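Local coordinates for NOL1/NOP2/sun family protein (Enterococcus faecium, PDB 3M4X), which probably methylates cytosine in ribosomal RNA, joining a Rossmann-type methyltransferase domain to a C-terminal PUA-like domain expected to bind RNA, at residues A[411-425]-A[435-449]. Residues are numbered along the deposited sequence; the frame is centred on the assembly and turned at random.
Sequences YTAGETFQRDGNQGW and VGFGKQVKGTVKNFF
In the PUA-like domain, the hairpin of strands 433-441 and 444-447 is wrapped by the chain leaving helix 405-413, and F417 lays its ring along V445. V445 CB stands 3.9 Å from the ring centroid, over one face; F417 chi1 of 62° puts its CG between its own backbone N and carbonyl carbon, turning the ring onto V445. V445 N donates to F417 O, and R419 N to G443 O; these two bonds flank the non-hydrogen-bonded pair Q418-T444. Beyond R419 the chain loops round the hairpin turn, and the extended side chain of Q440 reaches into that loop: NE2 gives a hydrogen bond to R419 O at 3.0 Å, from above the carbonyl plane, while OE1 takes one from Q423 N. Here Q423 and G424 together face Q440, a classic beta bulge, with G424 and Q440 exchanging two backbone bonds; N422 OD1 accepts from K442 N at the turn.

The mixed five-stranded sheet of this domain runs on through 426-430 to 400-403; R419 NH2 bonds to P402 O of that strand, and NH1 forms a salt bridge with E407 of helix 405-413. At the helix end, a Schellman motif closed by G414, N447 ND2 donates to Y411 O (2.8 Å) on a lone pair, and its OD1 accepts from F449 N, an Asx turn. With chi1 at 180°, the Y411 ring reaches strand 433-441, where OH donates to F437 O at 2.8 Å, and F449 CB lies over its ring face. T412 CG2 makes a CH-pi contact with one face of the F449 ring, near its rim. W425 directs its edge at the face of F448, planes 63° apart, while K439 CG sits over the centre of the indole six-membered ring, 4.0 Å from its centroid.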
loop_
_atom_site.group_PDB
_atom_site.type_symbol
_atom_site.label_atom_id
_atom_site.label_comp_id
_atom_site.label_asym_id
_atom_site.label_seq_id
_atom_site.Cartn_x
_atom_site.Cartn_y
_atom_site.Cartn_z
ATOM N N TYR A 411 -8.053 -25.159 -7.996
ATOM C CA TYR A 411 -8.310 -23.880 -8.646
ATOM C C TYR A 411 -7.036 -23.043 -8.809
ATOM O O TYR A 411 -6.727 -22.587 -9.911
ATOM C CB TYR A 411 -9.397 -23.102 -7.894
ATOM C CG TYR A 411 -9.714 -21.751 -8.503
ATOM C CD1 TYR A 411 -10.404 -21.653 -9.705
ATOM C CD2 TYR A 411 -9.317 -20.569 -7.874
ATOM C CE1 TYR A 411 -10.687 -20.416 -10.263
ATOM C CE2 TYR A 411 -9.597 -19.339 -8.419
ATOM C CZ TYR A 411 -10.282 -19.261 -9.611
ATOM O OH TYR A 411 -10.560 -18.020 -10.155
ATOM N N THR A 412 -6.290 -22.848 -7.725
ATOM C CA THR A 412 -5.052 -22.067 -7.810
ATOM C C THR A 412 -3.949 -22.778 -8.604
ATOM O O THR A 412 -3.016 -22.141 -9.088
ATOM C CB THR A 412 -4.525 -21.653 -6.430
ATOM O OG1 THR A 412 -4.477 -22.804 -5.580
ATOM C CG2 THR A 412 -5.443 -20.610 -5.815
ATOM N N ALA A 413 -4.069 -24.093 -8.745
ATOM C CA ALA A 413 -3.203 -24.854 -9.647
ATOM C C ALA A 413 -3.595 -24.626 -11.106
ATOM O O ALA A 413 -2.800 -24.863 -12.017
ATOM C CB ALA A 413 -3.256 -26.339 -9.313
ATOM N N GLY A 414 -4.828 -24.178 -11.322
ATOM C CA GLY A 414 -5.296 -23.864 -12.657
ATOM C C GLY A 414 -6.204 -24.942 -13.219
ATOM O O GLY A 414 -6.582 -24.900 -14.384
ATOM N N GLU A 415 -6.563 -25.906 -12.384
ATOM C CA GLU A 415 -7.364 -27.031 -12.835
ATOM C C GLU A 415 -8.864 -26.817 -12.669
ATOM O O GLU A 415 -9.321 -26.118 -11.758
ATOM C CB GLU A 415 -6.929 -28.307 -12.120
ATOM C CG GLU A 415 -5.538 -28.774 -12.533
ATOM C CD GLU A 415 -5.002 -29.868 -11.637
ATOM O OE1 GLU A 415 -5.261 -29.807 -10.414
ATOM O OE2 GLU A 415 -4.319 -30.785 -12.150
ATOM N N THR A 416 -9.624 -27.422 -13.571
ATOM C CA THR A 416 -11.067 -27.437 -13.457
ATOM C C THR A 416 -11.421 -28.363 -12.302
ATOM O O THR A 416 -10.629 -29.220 -11.933
ATOM C CB THR A 416 -11.715 -27.965 -14.750
ATOM O OG1 THR A 416 -11.649 -29.395 -14.779
ATOM C CG2 THR A 416 -11.002 -27.415 -15.975
ATOM N N PHE A 417 -12.587 -28.154 -11.703
ATOM C CA PHE A 417 -13.163 -29.130 -10.784
ATOM C C PHE A 417 -14.638 -29.304 -11.141
ATOM O O PHE A 417 -15.162 -28.594 -12.006
ATOM C CB PHE A 417 -12.965 -28.737 -9.313
ATOM C CG PHE A 417 -13.623 -27.434 -8.925
ATOM C CD1 PHE A 417 -14.850 -27.425 -8.283
ATOM C CD2 PHE A 417 -12.996 -26.219 -9.175
ATOM C CE1 PHE A 417 -15.451 -26.232 -7.920
ATOM C CE2 PHE A 417 -13.592 -25.025 -8.810
ATOM C CZ PHE A 417 -14.825 -25.032 -8.187
ATOM N N GLN A 418 -15.307 -30.245 -10.494
ATOM C CA GLN A 418 -16.655 -30.612 -10.917
ATOM C C GLN A 418 -17.725 -30.109 -9.957
ATOM O O GLN A 418 -17.601 -30.247 -8.742
ATOM C CB GLN A 418 -16.760 -32.133 -11.080
ATOM C CG GLN A 418 -18.154 -32.630 -11.446
ATOM C CD GLN A 418 -18.420 -34.041 -10.943
ATOM O OE1 GLN A 418 -19.387 -34.691 -11.355
ATOM N NE2 GLN A 418 -17.561 -34.518 -10.044
ATOM N N ARG A 419 -18.779 -29.517 -10.509
ATOM C CA ARG A 419 -19.926 -29.106 -9.710
ATOM C C ARG A 419 -21.199 -29.102 -10.563
ATOM O O ARG A 419 -21.300 -28.382 -11.563
ATOM C CB ARG A 419 -19.703 -27.722 -9.071
ATOM C CG ARG A 419 -20.854 -27.301 -8.154
ATOM C CD ARG A 419 -20.823 -28.051 -6.825
ATOM N NE ARG A 419 -20.000 -27.333 -5.849
ATOM C CZ ARG A 419 -18.696 -27.522 -5.663
ATOM N NH1 ARG A 419 -18.043 -28.430 -6.373
ATOM N NH2 ARG A 419 -18.046 -26.807 -4.755
ATOM N N ASP A 420 -22.169 -29.909 -10.163
ATOM C CA ASP A 420 -23.402 -30.024 -10.925
ATOM C C ASP A 420 -24.059 -28.670 -11.153
ATOM O O ASP A 420 -24.240 -27.892 -10.210
ATOM C CB ASP A 420 -24.372 -30.956 -10.211
ATOM C CG ASP A 420 -23.995 -32.412 -10.365
ATOM O OD1 ASP A 420 -22.912 -32.689 -10.927
ATOM O OD2 ASP A 420 -24.790 -33.274 -9.927
ATOM N N GLY A 421 -24.408 -28.395 -12.407
ATOM C CA GLY A 421 -25.085 -27.161 -12.767
ATOM C C GLY A 421 -24.485 -26.477 -13.986
ATOM O O GLY A 421 -23.444 -26.914 -14.512
ATOM N N ASN A 422 -25.125 -25.389 -14.411
ATOM C CA ASN A 422 -24.777 -24.694 -15.658
ATOM C C ASN A 422 -24.946 -23.174 -15.532
ATOM O O ASN A 422 -25.490 -22.512 -16.420
ATOM C CB ASN A 422 -25.640 -25.209 -16.824
ATOM C CG ASN A 422 -25.082 -24.812 -18.180
ATOM O OD1 ASN A 422 -23.866 -24.850 -18.397
ATOM N ND2 ASN A 422 -25.968 -24.419 -19.100
ATOM N N GLN A 423 -24.446 -22.627 -14.433
ATOM C CA GLN A 423 -24.800 -21.278 -14.017
ATOM C C GLN A 423 -23.950 -20.174 -14.668
ATOM O O GLN A 423 -24.253 -18.994 -14.530
ATOM C CB GLN A 423 -24.748 -21.209 -12.486
ATOM C CG GLN A 423 -25.503 -20.067 -11.858
ATOM C CD GLN A 423 -26.951 -19.970 -12.323
ATOM O OE1 GLN A 423 -27.634 -20.980 -12.534
ATOM N NE2 GLN A 423 -27.422 -18.744 -12.479
ATOM N N GLY A 424 -22.906 -20.543 -15.400
ATOM C CA GLY A 424 -22.074 -19.533 -16.039
ATOM C C GLY A 424 -21.092 -18.899 -15.055
ATOM O O GLY A 424 -20.538 -19.589 -14.193
ATOM N N TRP A 425 -20.874 -17.591 -15.184
ATOM C CA TRP A 425 -19.911 -16.871 -14.343
ATOM C C TRP A 425 -20.285 -16.923 -12.879
ATOM O O TRP A 425 -21.370 -16.509 -12.496
ATOM C CB TRP A 425 -19.780 -15.413 -14.786
ATOM C CG TRP A 425 -19.203 -15.317 -16.132
ATOM C CD1 TRP A 425 -19.847 -14.959 -17.288
ATOM C CD2 TRP A 425 -17.858 -15.629 -16.498
ATOM N NE1 TRP A 425 -18.974 -15.016 -18.347
ATOM C CE2 TRP A 425 -17.746 -15.425 -17.887
ATOM C CE3 TRP A 425 -16.733 -16.053 -15.782
ATOM C CZ2 TRP A 425 -16.552 -15.629 -18.573
ATOM C CZ3 TRP A 425 -15.548 -16.251 -16.464
ATOM C CH2 TRP A 425 -15.469 -16.044 -17.844
ATOM N N VAL A 435 -12.403 -15.985 -3.772
ATOM C CA VAL A 435 -11.061 -16.299 -4.233
ATOM C C VAL A 435 -10.846 -16.087 -5.721
ATOM O O VAL A 435 -9.721 -16.210 -6.203
ATOM C CB VAL A 435 -10.651 -17.726 -3.843
ATOM C CG1 VAL A 435 -10.765 -17.888 -2.342
ATOM C CG2 VAL A 435 -11.526 -18.759 -4.553
ATOM N N GLY A 436 -11.913 -15.754 -6.450
ATOM C CA GLY A 436 -11.814 -15.610 -7.895
ATOM C C GLY A 436 -13.058 -16.039 -8.662
ATOM O O GLY A 436 -14.014 -16.537 -8.073
ATOM N N PHE A 437 -13.047 -15.843 -9.982
ATOM C CA PHE A 437 -14.143 -16.308 -10.830
ATOM C C PHE A 437 -13.919 -17.714 -11.386
ATOM O O PHE A 437 -12.812 -18.072 -11.784
ATOM C CB PHE A 437 -14.379 -15.353 -12.007
ATOM C CG PHE A 437 -15.278 -14.201 -11.680
ATOM C CD1 PHE A 437 -14.764 -12.923 -11.541
ATOM C CD2 PHE A 437 -16.644 -14.399 -11.512
ATOM C CE1 PHE A 437 -15.595 -11.858 -11.238
ATOM C CE2 PHE A 437 -17.477 -13.349 -11.206
ATOM C CZ PHE A 437 -16.955 -12.073 -11.067
ATOM N N GLY A 438 -14.991 -18.497 -11.411
ATOM C CA GLY A 438 -15.048 -19.685 -12.237
ATOM C C GLY A 438 -16.177 -19.506 -13.236
ATOM O O GLY A 438 -16.974 -18.575 -13.120
ATOM N N LYS A 439 -16.251 -20.384 -14.228
ATOM C CA LYS A 439 -17.391 -20.367 -15.123
ATOM C C LYS A 439 -17.986 -21.771 -15.231
ATOM O O LYS A 439 -17.443 -22.650 -15.897
ATOM C CB LYS A 439 -17.023 -19.797 -16.499
ATOM C CG LYS A 439 -18.256 -19.450 -17.346
ATOM C CD LYS A 439 -17.906 -19.251 -18.804
ATOM C CE LYS A 439 -19.124 -18.858 -19.594
ATOM N NZ LYS A 439 -18.818 -18.722 -21.038
ATOM N N GLN A 440 -19.108 -21.970 -14.556
ATOM C CA GLN A 440 -19.728 -23.273 -14.501
ATOM C C GLN A 440 -20.471 -23.599 -15.802
ATOM O O GLN A 440 -21.519 -23.025 -16.103
ATOM C CB GLN A 440 -20.666 -23.351 -13.309
ATOM C CG GLN A 440 -21.340 -24.706 -13.144
ATOM C CD GLN A 440 -22.423 -24.647 -12.110
ATOM O OE1 GLN A 440 -23.177 -23.670 -12.050
ATOM N NE2 GLN A 440 -22.513 -25.679 -11.278
ATOM N N VAL A 441 -19.901 -24.524 -16.564
ATOM C CA VAL A 441 -20.419 -24.880 -17.871
ATOM C C VAL A 441 -20.657 -26.383 -17.943
ATOM O O VAL A 441 -19.715 -27.163 -18.097
ATOM C CB VAL A 441 -19.438 -24.479 -18.991
ATOM C CG1 VAL A 441 -20.090 -24.690 -20.368
ATOM C CG2 VAL A 441 -19.002 -23.041 -18.823
ATOM N N LYS A 442 -21.916 -26.784 -17.796
ATOM C CA LYS A 442 -22.304 -28.182 -17.941
ATOM C C LYS A 442 -21.656 -29.116 -16.907
ATOM O O LYS A 442 -21.165 -30.200 -17.251
ATOM C CB LYS A 442 -22.006 -28.663 -19.364
ATOM C CG LYS A 442 -23.220 -29.140 -20.143
ATOM C CD LYS A 442 -23.950 -28.002 -20.843
ATOM C CE LYS A 442 -25.046 -28.555 -21.755
ATOM N NZ LYS A 442 -25.784 -27.515 -22.535
ATOM N N GLY A 443 -21.662 -28.699 -15.641
ATOM C CA GLY A 443 -21.296 -29.587 -14.550
ATOM C C GLY A 443 -19.837 -29.511 -14.143
ATOM O O GLY A 443 -19.420 -30.124 -13.161
ATOM N N THR A 444 -19.043 -28.781 -14.914
ATOM C CA THR A 444 -17.660 -28.570 -14.541
ATOM C C THR A 444 -17.351 -27.077 -14.480
ATOM O O THR A 444 -17.713 -26.319 -15.381
ATOM C CB THR A 444 -16.678 -29.250 -15.510
ATOM O OG1 THR A 444 -16.420 -28.384 -16.622
ATOM C CG2 THR A 444 -17.218 -30.594 -15.991
ATOM N N VAL A 445 -16.686 -26.664 -13.407
ATOM C CA VAL A 445 -16.262 -25.278 -13.240
ATOM C C VAL A 445 -14.959 -25.011 -13.997
ATOM O O VAL A 445 -13.915 -25.571 -13.667
ATOM C CB VAL A 445 -16.085 -24.950 -11.747
ATOM C CG1 VAL A 445 -15.707 -23.493 -11.548
ATOM C CG2 VAL A 445 -17.365 -25.275 -10.996
ATOM N N LYS A 446 -15.028 -24.154 -15.011
ATOM C CA LYS A 446 -13.857 -23.806 -15.804
ATOM C C LYS A 446 -13.013 -22.748 -15.104
ATOM O O LYS A 446 -13.530 -21.927 -14.348
ATOM C CB LYS A 446 -14.258 -23.330 -17.202
ATOM C CG LYS A 446 -14.892 -24.418 -18.059
ATOM C CD LYS A 446 -14.941 -24.006 -19.521
ATOM C CE LYS A 446 -14.885 -25.227 -20.425
ATOM N NZ LYS A 446 -14.327 -24.879 -21.758
ATOM N N ASN A 447 -11.715 -22.760 -15.381
ATOM C CA ASN A 447 -10.764 -22.051 -14.540
ATOM C C ASN A 447 -10.366 -20.662 -15.015
ATOM O O ASN A 447 -9.830 -20.494 -16.113
ATOM C CB ASN A 447 -9.513 -22.901 -14.325
ATOM C CG ASN A 447 -8.554 -22.258 -13.357
ATOM O OD1 ASN A 447 -7.998 -21.201 -13.635
ATOM N ND2 ASN A 447 -8.380 -22.874 -12.200
ATOM N N PHE A 448 -10.618 -19.668 -14.169
ATOM C CA PHE A 448 -10.198 -18.310 -14.469
ATOM C C PHE A 448 -9.296 -17.687 -13.412
ATOM O O PHE A 448 -9.258 -16.462 -13.237
ATOM C CB PHE A 448 -11.401 -17.440 -14.821
ATOM C CG PHE A 448 -11.952 -17.764 -16.169
ATOM C CD1 PHE A 448 -12.864 -18.788 -16.327
ATOM C CD2 PHE A 448 -11.493 -17.104 -17.290
ATOM C CE1 PHE A 448 -13.337 -19.119 -17.570
ATOM C CE2 PHE A 448 -11.969 -17.433 -18.544
ATOM C CZ PHE A 448 -12.893 -18.442 -18.681
ATOM N N PHE A 449 -8.554 -18.543 -12.718
ATOM C CA PHE A 449 -7.453 -18.055 -11.906
ATOM C C PHE A 449 -6.351 -17.620 -12.863
ATOM O O PHE A 449 -5.922 -18.407 -13.713
ATOM C CB PHE A 449 -6.945 -19.123 -10.943
ATOM C CG PHE A 449 -5.991 -18.587 -9.904
ATOM C CD1 PHE A 449 -6.409 -17.631 -8.994
ATOM C CD2 PHE A 449 -4.678 -19.027 -9.849
ATOM C CE1 PHE A 449 -5.545 -17.130 -8.045
ATOM C CE2 PHE A 449 -3.805 -18.528 -8.900
ATOM C CZ PHE A 449 -4.237 -17.585 -7.994
#